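Side-chain contacts in pngf-ii (Elizabethkingia meningoseptica, PDB 4R4X), which is a bacterial peptide:N-glycosidase of the PNGase F family, an enzyme that releases N-linked glycans from glycoproteins: residues I53-N58 and K120-P125; I226-T231 and E334-L339; N280-Q285 and S523-W528; G472-E475 and S479-D482. All coordinates share one frame; numbering follows the deposited sequence.

Contact 1: residues I53-N58 and K120-P125; sequences INRKNN and KVKGGP
The tight part of this contact is Arg55 lying on Lys122. The guanidinium presents one face to Lys122 CB, which sits over the centre of the group, 3.5 Å from Arg55 CZ. The opposite face is backed by Ile53 CG2, nearer the rim. The flat group is therefore sandwiched between two aliphatic groups. Its NH2 end reaches the backbone, with Arg55 NH2 3.5 Å from Lys122 C. A bend at chi2 (-67°) brings the guanidinium over Lys122 CB. The polar end has its own partner: Arg55 NH2 bonds Gln130 OE1, which should help fix the rotation of the group. The backbone of Gly123 is fixed by hydrogen bonds to Gly133 and Val135. The zinc ion bound by Glu52 and Asp159 is about 11 Å from the Arg55 side chain.

The other side is looser. Beyond CG the Lys122 chain runs straight and leads its amine away from the segment 53-58. Arg55 NH1 and Lys122 NZ stay 5.6 Å apart, and the salt bridge of Lys122 NZ to Asp131 OD1 probably eases the like charges.

The turn itself is shaped by Asn54, whose OD1 accepts from Lys56 N at 2.9 Å. This is an Asx turn. It lies where strand 48-54 gives way to the connection leading into its antiparallel neighbour 59-65. The contact thus packs a beta-hairpin turn of the N-terminal domain against the long loop between strands 109-116 and 134-140.

Contact 2: residues I226-T231 and E334-L339; sequences IKQGNT and ELRPQL
Arg336 meets Ile226 and Gln228, reaching from the start of the short helix 336-339 to the loop 226-231. CG is anti to the backbone N (chi1 -175°), and the chain bends at chi3 (65°). The bend turns the guanidinium along the loop backbone. Arg336 NH1 donates to Ile226 O at 3.0 Å. The donor comes nearly along the C=O axis, but the N-H is bent at 144°. The carbonyl oxygen lies near the edge of the guanidinium, somewhat tilted from its plane.

Gln228 meets the same group from another direction. Its backbone is over one guanidinium face, with Gln228 CA 3.8 Å from Arg336 NE. The Gln228 side chain crosses that of Arg336 at about a right angle, and the amide and guanidinium planes are nearly perpendicular. Gln228 OE1 stays 3.9 Å from Arg336 NH2, too far for a hydrogen bond. The other amide atom, NE2, makes a weak hydrogen bond to Val374 O.

The aliphatic part of Arg336 runs past the Ile226 side chain at a slant. Ile226 was modelled in two conformers, so the very short carbon contacts are doubtful. Both side chains also touch Ile232.

The loop 226-231 links strand 216-222 of the large antiparallel sheet to strand 231-240 of the four-stranded one. Helix 336-339 sits on the return path, between strands 326-331 and 343-350. Two connections between sheets are thus pinned together, as expected at the end of a jelly-roll beta sandwich like those of PNGase F.

Contact 3: residues N280-Q285 and S523-W528; sequences NGKSYQ and SSQSFW
The flat amide of Gln525 meets the ammonium end of Lys282 at one corner. As modelled, Lys282 NZ is 2.9 Å from Gln525 NE2. Gln525 OE1 is farther off, 4.0 Å from the same NZ. The amide is probably turned over in the model, so the identity of the near atom is uncertain. The second flat group is the Tyr284 ring, on the same segment as Lys282. Asn280 OD1 lies at its edge, in the ring plane, 3.0 Å from Tyr284 OH. Thr398 OG1 is a hydrogen-bond partner of that hydroxyl too, so which acceptor takes its proton is not settled. Asn280 OD1 has a further partner in Asn401 ND2.

The two long side chains approach from opposite directions. Each has CG beside its own backbone N, and each is extended beyond CG. Lys282 is almost fully stretched, so that its amine alone arrives at Gln525. The contact is made by the ends of the chains, while the backbones stay well apart. Only 61 Å² is buried, both sides summed. Gln525 also rests on Thr398. The loop around Thr398 therefore touches both segments.

The pair lies at the surface. It joins a loop of the N-terminal PNGase F family region to one leading into strand 527-537 of the C-terminal region. With the amide turned over, an oxygen would face the lysine ammonium and be a sensible acceptor. The pair may then be a hydrogen bond, probably a modest link for which water competes.

Contact 4: residues G472-E475 and S479-D482; sequences GNFE and SSSD
Gly472 O is approached by three groups of the segment 479-482. Ser480 N donates to it at 2.9 Å, with an N-H...O angle of 155°. Ser479 OG lies 3.2 Å from Gly472 O, but its proton has a second acceptor within reach. Ser479 CA adds a CA-H...O contact to the same oxygen. The OG is placed there by chi1 of -163°, opposite the backbone N of Ser479. Ser479 OG is hydrogen-bonded to Ser471 OG, its stronger partner, which in turn takes Ser481 N. Asn473 ND2 comes close to Ser479 OG at a poor angle, so this is no hydrogen bond. The backbones of Asn473 and Ser479 form a single beta bridge.

The Phe474 ring lies against Ser480. Its CE2 is 3.7 Å from Ser480 N and 3.9 Å from Ser480 CB. The approach to the ring is oblique. Within the segment, Ser479 N donates to Asp482 OD2 at 3.0 Å, from above the carboxylate plane. Asp482 N donates to Ser479 O, so side chain and backbone of Asp482 both close on Ser479.

The whole pair lies in the long loop from strand 449-454, at the edge of a four-stranded antiparallel sheet, to strand 493-504 of the large sheet. The disulfide Cys461-Cys489 ties the same loop on both flanks.

Overall arrangement
Contacts 1 to 4 are spread over the chain, with centres of contacts 1 and 3 about 76 Å apart. None is a hydrophobic core. Contact 2 is nearest the chain centre and joins connections between two sheets, with a charged donor on a backbone carbonyl. Contact 1 is partly buried in the separate N-terminal domain and packs a guanidinium face against aliphatic carbon. Contact 3 is the surface one, a lone meeting of polar ends. Contact 4 is local, a backbone bridge inside a disulfide-tied loop. Contacts 2 and 3 alternate along the chain, and contact 4 is nested within the stretch closed by contact 3.

Contact 1: residues I53-N58 and K120-P125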
loop_
_atom_site.group_PDB
_atom_site.type_symbol
_atom_site.label_atom_id
_atom_site.label_comp_id
_atom_site.label_asym_id
_atom_site.label_seq_id
_atom_site.Cartn_x
_atom_site.Cartn_y
_atom_site.Cartn_z
ATOM N N ILE A 53 35.059 -8.297 -3.959
ATOM C CA ILE A 53 35.596 -9.451 -3.274
ATOM C C ILE A 53 37.001 -9.125 -2.845
ATOM O O ILE A 53 37.788 -8.682 -3.662
ATOM C CB ILE A 53 35.654 -10.679 -4.196
ATOM C CG1 ILE A 53 34.239 -11.022 -4.652
ATOM C CG2 ILE A 53 36.332 -11.838 -3.473
ATOM C CD1 ILE A 53 34.109 -12.279 -5.481
ATOM N N ASN A 54 37.285 -9.357 -1.566
ATOM C CA ASN A 54 38.610 -9.237 -0.999
ATOM C C ASN A 54 39.262 -10.596 -1.158
ATOM O O ASN A 54 38.801 -11.566 -0.576
ATOM C CB ASN A 54 38.510 -8.853 0.480
ATOM C CG ASN A 54 39.873 -8.742 1.148
ATOM O OD1 ASN A 54 40.861 -9.308 0.673
ATOM N ND2 ASN A 54 39.929 -8.006 2.248
ATOM N N ARG A 55 40.284 -10.677 -1.997
ATOM C CA ARG A 55 40.839 -11.978 -2.357
ATOM C C ARG A 55 41.748 -12.553 -1.250
ATOM O O ARG A 55 42.068 -13.733 -1.281
ATOM C CB ARG A 55 41.591 -11.884 -3.680
ATOM C CG ARG A 55 40.713 -11.588 -4.884
ATOM C CD ARG A 55 39.762 -12.740 -5.217
ATOM N NE ARG A 55 38.876 -12.398 -6.329
ATOM C CZ ARG A 55 37.864 -13.172 -6.746
ATOM N NH1 ARG A 55 37.624 -14.362 -6.192
ATOM N NH2 ARG A 55 37.120 -12.801 -7.765
ATOM N N LYS A 56 42.124 -11.730 -0.272
ATOM C CA LYS A 56 42.940 -12.200 0.875
ATOM C C LYS A 56 42.138 -13.133 1.783
ATOM O O LYS A 56 42.652 -14.127 2.277
ATOM C CB LYS A 56 43.463 -11.018 1.707
ATOM C CG LYS A 56 44.795 -10.408 1.277
ATOM C CD LYS A 56 44.948 -10.207 -0.231
ATOM C CE LYS A 56 45.741 -11.353 -0.865
ATOM N NZ LYS A 56 45.537 -11.502 -2.335
ATOM N N ASN A 57 40.870 -12.808 1.996
ATOM C CA ASN A 57 40.029 -13.563 2.929
ATOM C C ASN A 57 38.689 -14.043 2.349
ATOM O O ASN A 57 37.856 -14.604 3.057
ATOM C CB ASN A 57 39.832 -12.773 4.241
ATOM C CG ASN A 57 39.152 -11.406 4.065
ATOM O OD1 ASN A 57 39.041 -10.657 5.031
ATOM N ND2 ASN A 57 38.689 -11.075 2.880
ATOM N N ASN A 58 38.501 -13.846 1.045
ATOM C CA ASN A 58 37.229 -14.145 0.396
ATOM C C ASN A 58 36.000 -13.478 1.032
ATOM O O ASN A 58 34.908 -13.992 0.958
ATOM C CB ASN A 58 37.043 -15.661 0.215
ATOM C CG ASN A 58 37.921 -16.219 -0.901
ATOM O OD1 ASN A 58 38.573 -15.471 -1.629
ATOM N ND2 ASN A 58 37.951 -17.545 -1.034
ATOM N N LYS A 120 46.320 -15.572 -13.352
ATOM C CA LYS A 120 46.535 -15.535 -11.891
ATOM C C LYS A 120 45.683 -14.430 -11.227
ATOM O O LYS A 120 46.133 -13.726 -10.309
ATOM C CB LYS A 120 48.018 -15.362 -11.539
ATOM C CG LYS A 120 48.928 -16.449 -12.107
ATOM C CD LYS A 120 49.572 -16.016 -13.418
ATOM C CE LYS A 120 50.201 -17.185 -14.173
ATOM N NZ LYS A 120 51.336 -17.799 -13.419
ATOM N N VAL A 121 44.459 -14.282 -11.740
ATOM C CA VAL A 121 43.426 -13.464 -11.129
ATOM C C VAL A 121 42.116 -14.229 -11.282
ATOM O O VAL A 121 42.011 -15.163 -12.101
ATOM C CB VAL A 121 43.279 -12.073 -11.757
ATOM C CG1 VAL A 121 44.572 -11.264 -11.651
ATOM C CG2 VAL A 121 42.782 -12.158 -13.193
ATOM N N LYS A 122 41.143 -13.854 -10.461
ATOM C CA LYS A 122 39.828 -14.475 -10.482
ATOM C C LYS A 122 38.792 -13.412 -10.792
ATOM O O LYS A 122 39.096 -12.239 -10.760
ATOM C CB LYS A 122 39.544 -15.142 -9.148
ATOM C CG LYS A 122 40.462 -16.325 -8.893
ATOM C CD LYS A 122 40.216 -17.004 -7.558
ATOM C CE LYS A 122 41.153 -18.205 -7.433
ATOM N NZ LYS A 122 40.950 -18.907 -6.146
ATOM N N GLY A 123 37.581 -13.836 -11.131
ATOM C CA GLY A 123 36.552 -12.907 -11.535
ATOM C C GLY A 123 35.458 -13.598 -12.301
ATOM O O GLY A 123 35.474 -14.820 -12.478
ATOM N N GLY A 124 34.520 -12.794 -12.785
ATOM C CA GLY A 124 33.428 -13.308 -13.567
ATOM C C GLY A 124 32.265 -12.354 -13.670
ATOM O O GLY A 124 32.248 -11.303 -13.037
ATOM N N PRO A 125 31.277 -12.717 -14.492
ATOM C CA PRO A 125 30.126 -11.829 -14.734
ATOM C C PRO A 125 29.018 -11.963 -13.693
ATOM O O PRO A 125 28.033 -11.207 -13.740
ATOM C CB PRO A 125 29.638 -12.296 -16.117
ATOM C CG PRO A 125 29.938 -13.762 -16.101
ATOM C CD PRO A 125 31.260 -13.888 -15.385
#

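Contact 2: residues I226-T231 and E334-L339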
loop_
_atom_site.group_PDB
_atom_site.type_symbol
_atom_site.label_atom_id
_atom_site.label_comp_id
_atom_site.label_asym_id
_atom_site.label_seq_id
_atom_site.Cartn_x
_atom_site.Cartn_y
_atom_site.Cartn_z
ATOM N N ILE A 226 2.001 14.224 -6.777
ATOM C CA ILE A 226 2.003 12.903 -7.344
ATOM C C ILE A 226 1.380 12.987 -8.757
ATOM O O ILE A 226 0.225 13.369 -8.944
ATOM C CB ILE A 226 1.418 11.836 -6.365
ATOM C CG1 ILE A 226 0.088 11.301 -6.798
ATOM C CG2 ILE A 226 1.270 12.341 -4.940
ATOM C CD1 ILE A 226 0.227 10.052 -7.600
ATOM N N LYS A 227 2.198 12.649 -9.746
ATOM C CA LYS A 227 1.818 12.766 -11.156
ATOM C C LYS A 227 0.773 11.725 -11.555
ATOM O O LYS A 227 0.749 10.624 -10.998
ATOM C CB LYS A 227 3.056 12.573 -12.037
ATOM C CG LYS A 227 4.181 13.596 -11.826
ATOM C CD LYS A 227 4.156 14.677 -12.897
ATOM C CE LYS A 227 5.373 15.594 -12.836
ATOM N NZ LYS A 227 5.017 16.883 -12.193
ATOM N N GLN A 228 -0.076 12.071 -12.524
ATOM C CA GLN A 228 -0.960 11.102 -13.141
ATOM C C GLN A 228 -0.143 9.894 -13.589
ATOM O O GLN A 228 0.870 10.029 -14.259
ATOM C CB GLN A 228 -1.723 11.729 -14.335
ATOM C CG GLN A 228 -2.410 10.739 -15.293
ATOM C CD GLN A 228 -3.549 9.923 -14.674
ATOM O OE1 GLN A 228 -4.265 10.400 -13.801
ATOM N NE2 GLN A 228 -3.700 8.659 -15.129
ATOM N N GLY A 229 -0.592 8.712 -13.204
ATOM C CA GLY A 229 0.078 7.464 -13.558
ATOM C C GLY A 229 0.584 6.735 -12.314
ATOM O O GLY A 229 0.644 5.495 -12.285
ATOM N N ASN A 230 0.949 7.493 -11.293
ATOM C CA ASN A 230 1.445 6.878 -10.056
ATOM C C ASN A 230 0.286 6.211 -9.303
ATOM O O ASN A 230 -0.873 6.650 -9.392
ATOM C CB ASN A 230 2.033 7.937 -9.141
ATOM C CG ASN A 230 3.398 8.458 -9.565
ATOM O OD1 ASN A 230 3.928 9.308 -8.866
ATOM N ND2 ASN A 230 3.960 7.993 -10.666
ATOM N N THR A 231 0.578 5.168 -8.541
ATOM C CA THR A 231 -0.457 4.552 -7.737
ATOM C C THR A 231 -0.239 4.880 -6.266
ATOM O O THR A 231 0.892 5.230 -5.835
ATOM C CB THR A 231 -0.540 3.036 -7.958
ATOM O OG1 THR A 231 0.731 2.424 -7.709
ATOM C CG2 THR A 231 -0.976 2.731 -9.363
ATOM N N GLU A 334 -7.452 6.563 -7.305
ATOM C CA GLU A 334 -8.469 7.518 -7.757
ATOM C C GLU A 334 -8.630 8.808 -6.903
ATOM O O GLU A 334 -9.257 9.775 -7.355
ATOM C CB GLU A 334 -9.847 6.805 -7.933
ATOM C CG GLU A 334 -10.683 6.609 -6.671
ATOM C CD GLU A 334 -10.297 5.400 -5.821
ATOM O OE1 GLU A 334 -9.179 4.869 -5.970
ATOM O OE2 GLU A 334 -11.122 4.978 -4.984
ATOM N N LEU A 335 -8.101 8.828 -5.682
ATOM C CA LEU A 335 -8.171 10.035 -4.848
ATOM C C LEU A 335 -6.940 10.938 -4.978
ATOM O O LEU A 335 -6.813 11.948 -4.266
ATOM C CB LEU A 335 -8.394 9.649 -3.372
ATOM C CG LEU A 335 -9.664 8.839 -3.100
ATOM C CD1 LEU A 335 -9.738 8.387 -1.651
ATOM C CD2 LEU A 335 -10.885 9.666 -3.493
ATOM N N ARG A 336 -6.053 10.568 -5.892
ATOM C CA ARG A 336 -4.857 11.342 -6.199
ATOM C C ARG A 336 -5.119 12.870 -6.313
ATOM O O ARG A 336 -4.412 13.643 -5.699
ATOM C CB ARG A 336 -4.181 10.801 -7.468
ATOM C CG ARG A 336 -2.850 11.484 -7.792
ATOM C CD ARG A 336 -2.342 11.165 -9.194
ATOM N NE ARG A 336 -3.259 11.719 -10.187
ATOM C CZ ARG A 336 -3.337 13.013 -10.488
ATOM N NH1 ARG A 336 -2.524 13.910 -9.929
ATOM N NH2 ARG A 336 -4.228 13.403 -11.377
ATOM N N PRO A 337 -6.161 13.292 -7.058
ATOM C CA PRO A 337 -6.421 14.738 -7.185
ATOM C C PRO A 337 -6.709 15.455 -5.862
ATOM O O PRO A 337 -6.434 16.637 -5.752
ATOM C CB PRO A 337 -7.639 14.804 -8.108
ATOM C CG PRO A 337 -7.575 13.523 -8.884
ATOM C CD PRO A 337 -7.084 12.501 -7.884
ATOM N N GLN A 338 -7.251 14.748 -4.875
ATOM C CA GLN A 338 -7.534 15.323 -3.578
ATOM C C GLN A 338 -6.295 15.288 -2.675
ATOM O O GLN A 338 -6.214 16.060 -1.736
ATOM C CB GLN A 338 -8.719 14.576 -2.937
ATOM C CG GLN A 338 -9.227 15.099 -1.603
ATOM C CD GLN A 338 -9.883 16.471 -1.696
ATOM O OE1 GLN A 338 -9.667 17.340 -0.842
ATOM N NE2 GLN A 338 -10.677 16.672 -2.729
ATOM N N LEU A 339 -5.337 14.406 -2.962
ATOM C CA LEU A 339 -4.138 14.233 -2.104
ATOM C C LEU A 339 -2.897 14.957 -2.589
ATOM O O LEU A 339 -2.094 15.412 -1.778
ATOM C CB LEU A 339 -3.797 12.752 -1.984
ATOM C CG LEU A 339 -4.832 11.849 -1.311
ATOM C CD1 LEU A 339 -4.529 10.397 -1.671
ATOM C CD2 LEU A 339 -4.819 12.051 0.187
#

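Contact 3: residues N280-Q285 and S523-W528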
loop_
_atom_site.group_PDB
_atom_site.type_symbol
_atom_site.label_atom_id
_atom_site.label_comp_id
_atom_site.label_asym_id
_atom_site.label_seq_id
_atom_site.Cartn_x
_atom_site.Cartn_y
_atom_site.Cartn_z
ATOM N N ASN A 280 -38.067 12.860 8.209
ATOM C CA ASN A 280 -38.315 11.798 9.209
ATOM C C ASN A 280 -38.355 12.273 10.668
ATOM O O ASN A 280 -38.441 11.457 11.557
ATOM C CB ASN A 280 -37.342 10.608 9.043
ATOM C CG ASN A 280 -35.957 10.846 9.655
ATOM O OD1 ASN A 280 -35.195 9.880 9.829
ATOM N ND2 ASN A 280 -35.604 12.096 9.947
ATOM N N GLY A 281 -38.248 13.577 10.897
ATOM C CA GLY A 281 -38.421 14.146 12.220
ATOM C C GLY A 281 -37.132 14.240 13.022
ATOM O O GLY A 281 -37.111 14.808 14.102
ATOM N N LYS A 282 -36.046 13.697 12.485
ATOM C CA LYS A 282 -34.770 13.739 13.151
ATOM C C LYS A 282 -33.816 14.709 12.442
ATOM O O LYS A 282 -34.116 15.238 11.352
ATOM C CB LYS A 282 -34.161 12.335 13.202
ATOM C CG LYS A 282 -34.998 11.361 14.004
ATOM C CD LYS A 282 -34.371 9.984 14.067
ATOM C CE LYS A 282 -35.182 9.055 14.957
ATOM N NZ LYS A 282 -34.584 7.688 14.914
ATOM N N SER A 283 -32.674 14.921 13.082
ATOM C CA SER A 283 -31.616 15.768 12.570
ATOM C C SER A 283 -30.320 15.019 12.437
ATOM O O SER A 283 -29.998 14.155 13.254
ATOM C CB SER A 283 -31.376 16.940 13.489
ATOM O OG SER A 283 -32.424 17.841 13.325
ATOM N N TYR A 284 -29.568 15.388 11.411
ATOM C CA TYR A 284 -28.290 14.750 11.122
ATOM C C TYR A 284 -27.314 15.877 10.857
ATOM O O TYR A 284 -27.732 16.997 10.511
ATOM C CB TYR A 284 -28.450 13.803 9.940
ATOM C CG TYR A 284 -29.522 12.787 10.212
ATOM C CD1 TYR A 284 -29.249 11.654 10.994
ATOM C CD2 TYR A 284 -30.812 12.975 9.767
ATOM C CE1 TYR A 284 -30.226 10.747 11.302
ATOM C CE2 TYR A 284 -31.814 12.067 10.066
ATOM C CZ TYR A 284 -31.515 10.948 10.833
ATOM O OH TYR A 284 -32.487 10.014 11.139
ATOM N N GLN A 285 -26.030 15.591 11.029
ATOM C CA GLN A 285 -25.015 16.630 11.038
ATOM C C GLN A 285 -23.866 16.326 10.077
ATOM O O GLN A 285 -23.204 15.301 10.191
ATOM C CB GLN A 285 -24.449 16.798 12.444
ATOM C CG GLN A 285 -25.487 17.012 13.527
ATOM C CD GLN A 285 -26.109 15.724 14.039
ATOM O OE1 GLN A 285 -25.435 14.687 14.184
ATOM N NE2 GLN A 285 -27.407 15.784 14.329
ATOM N N SER A 523 -34.777 -0.419 21.998
ATOM C CA SER A 523 -33.790 0.644 21.860
ATOM C C SER A 523 -32.809 0.390 20.701
ATOM O O SER A 523 -31.926 1.203 20.480
ATOM C CB SER A 523 -32.996 0.795 23.162
ATOM O OG SER A 523 -32.172 -0.340 23.378
ATOM N N SER A 524 -32.959 -0.726 19.983
ATOM C CA SER A 524 -32.039 -1.083 18.896
ATOM C C SER A 524 -32.545 -0.498 17.585
ATOM O O SER A 524 -33.722 -0.621 17.265
ATOM C CB SER A 524 -31.911 -2.606 18.769
ATOM O OG SER A 524 -31.379 -3.145 19.957
ATOM N N GLN A 525 -31.657 0.159 16.848
ATOM C CA GLN A 525 -32.014 0.786 15.568
ATOM C C GLN A 525 -31.152 0.240 14.442
ATOM O O GLN A 525 -29.982 -0.080 14.638
ATOM C CB GLN A 525 -31.790 2.303 15.625
ATOM C CG GLN A 525 -32.794 3.075 16.461
ATOM C CD GLN A 525 -32.727 4.568 16.182
ATOM O OE1 GLN A 525 -31.963 5.293 16.812
ATOM N NE2 GLN A 525 -33.494 5.023 15.210
ATOM N N SER A 526 -31.734 0.175 13.253
ATOM C CA SER A 526 -30.961 -0.029 12.044
ATOM C C SER A 526 -30.466 1.330 11.480
ATOM O O SER A 526 -31.104 2.380 11.642
ATOM C CB SER A 526 -31.772 -0.811 11.004
ATOM O OG SER A 526 -31.796 -2.197 11.341
ATOM N N PHE A 527 -29.306 1.298 10.838
ATOM C CA PHE A 527 -28.711 2.493 10.254
ATOM C C PHE A 527 -27.696 2.137 9.194
ATOM O O PHE A 527 -27.223 0.992 9.131
ATOM C CB PHE A 527 -28.087 3.401 11.330
ATOM C CG PHE A 527 -27.012 2.737 12.152
ATOM C CD1 PHE A 527 -25.671 2.839 11.793
ATOM C CD2 PHE A 527 -27.338 2.072 13.325
ATOM C CE1 PHE A 527 -24.677 2.252 12.569
ATOM C CE2 PHE A 527 -26.350 1.488 14.103
ATOM C CZ PHE A 527 -25.019 1.570 13.720
ATOM N N TRP A 528 -27.414 3.096 8.309
ATOM C CA TRP A 528 -26.577 2.824 7.128
ATOM C C TRP A 528 -25.452 3.847 7.009
ATOM O O TRP A 528 -25.714 5.044 6.876
ATOM C CB TRP A 528 -27.431 2.798 5.861
ATOM C CG TRP A 528 -28.243 1.552 5.791
ATOM C CD1 TRP A 528 -29.395 1.285 6.473
ATOM C CD2 TRP A 528 -27.909 0.363 5.083
ATOM N NE1 TRP A 528 -29.806 -0.002 6.213
ATOM C CE2 TRP A 528 -28.916 -0.581 5.349
ATOM C CE3 TRP A 528 -26.871 0.013 4.213
ATOM C CZ2 TRP A 528 -28.916 -1.854 4.773
ATOM C CZ3 TRP A 528 -26.871 -1.252 3.657
ATOM C CH2 TRP A 528 -27.864 -2.170 3.944
#

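Contact 4: residues G472-E475 and S479-D482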
loop_
_atom_site.group_PDB
_atom_site.type_symbol
_atom_site.label_atom_id
_atom_site.label_comp_id
_atom_site.label_asym_id
_atom_site.label_seq_id
_atom_site.Cartn_x
_atom_site.Cartn_y
_atom_site.Cartn_z
ATOM N N GLY A 472 -18.427 -14.169 19.667
ATOM C CA GLY A 472 -19.352 -14.979 20.473
ATOM C C GLY A 472 -19.690 -16.256 19.732
ATOM O O GLY A 472 -19.800 -16.253 18.506
ATOM N N ASN A 473 -19.866 -17.347 20.465
ATOM C CA ASN A 473 -20.128 -18.650 19.850
ATOM C C ASN A 473 -21.530 -19.108 20.216
ATOM O O ASN A 473 -21.881 -19.142 21.389
ATOM C CB ASN A 473 -19.042 -19.642 20.280
ATOM C CG ASN A 473 -17.652 -19.194 19.847
ATOM O OD1 ASN A 473 -16.710 -19.061 20.662
ATOM N ND2 ASN A 473 -17.517 -18.948 18.571
ATOM N N PHE A 474 -22.338 -19.423 19.208
ATOM C CA PHE A 474 -23.777 -19.626 19.414
ATOM C C PHE A 474 -24.139 -21.094 19.511
ATOM O O PHE A 474 -23.358 -21.963 19.160
ATOM C CB PHE A 474 -24.583 -18.909 18.316
ATOM C CG PHE A 474 -24.294 -17.428 18.244
ATOM C CD1 PHE A 474 -24.389 -16.634 19.389
ATOM C CD2 PHE A 474 -23.856 -16.839 17.069
ATOM C CE1 PHE A 474 -24.076 -15.269 19.341
ATOM C CE2 PHE A 474 -23.559 -15.479 17.014
ATOM C CZ PHE A 474 -23.678 -14.693 18.141
ATOM N N GLU A 475 -25.366 -21.352 19.954
ATOM C CA GLU A 475 -25.827 -22.720 20.183
ATOM C C GLU A 475 -25.992 -23.507 18.895
ATOM O O GLU A 475 -26.077 -24.726 18.950
ATOM C CB GLU A 475 -27.148 -22.711 20.973
ATOM C CG GLU A 475 -26.991 -22.236 22.403
ATOM C CD GLU A 475 -28.136 -22.679 23.286
ATOM O OE1 GLU A 475 -29.256 -22.887 22.755
ATOM O OE2 GLU A 475 -27.911 -22.816 24.511
ATOM N N SER A 479 -20.079 -18.916 14.942
ATOM C CA SER A 479 -19.523 -17.802 15.674
ATOM C C SER A 479 -19.976 -16.514 14.998
ATOM O O SER A 479 -20.235 -16.494 13.801
ATOM C CB SER A 479 -17.983 -17.927 15.666
ATOM O OG SER A 479 -17.367 -17.114 16.656
ATOM N N SER A 480 -20.091 -15.434 15.762
ATOM C CA SER A 480 -20.593 -14.174 15.230
ATOM C C SER A 480 -19.822 -13.721 13.999
ATOM O O SER A 480 -20.430 -13.224 13.050
ATOM C CB SER A 480 -20.562 -13.068 16.292
ATOM O OG SER A 480 -21.135 -11.877 15.759
ATOM N N SER A 481 -18.505 -13.923 13.996
ATOM C CA SER A 481 -17.655 -13.460 12.904
ATOM C C SER A 481 -17.868 -14.243 11.597
ATOM O O SER A 481 -17.433 -13.798 10.560
ATOM C CB SER A 481 -16.148 -13.479 13.338
ATOM O OG SER A 481 -15.670 -14.792 13.558
ATOM N N ASP A 482 -18.510 -15.410 11.668
ATOM C CA ASP A 482 -18.841 -16.232 10.514
ATOM C C ASP A 482 -20.057 -15.721 9.725
ATOM O O ASP A 482 -20.226 -16.096 8.570
ATOM C CB ASP A 482 -19.218 -17.657 10.944
ATOM C CG ASP A 482 -18.104 -18.402 11.702
ATOM O OD1 ASP A 482 -16.905 -18.082 11.502
ATOM O OD2 ASP A 482 -18.452 -19.361 12.443
#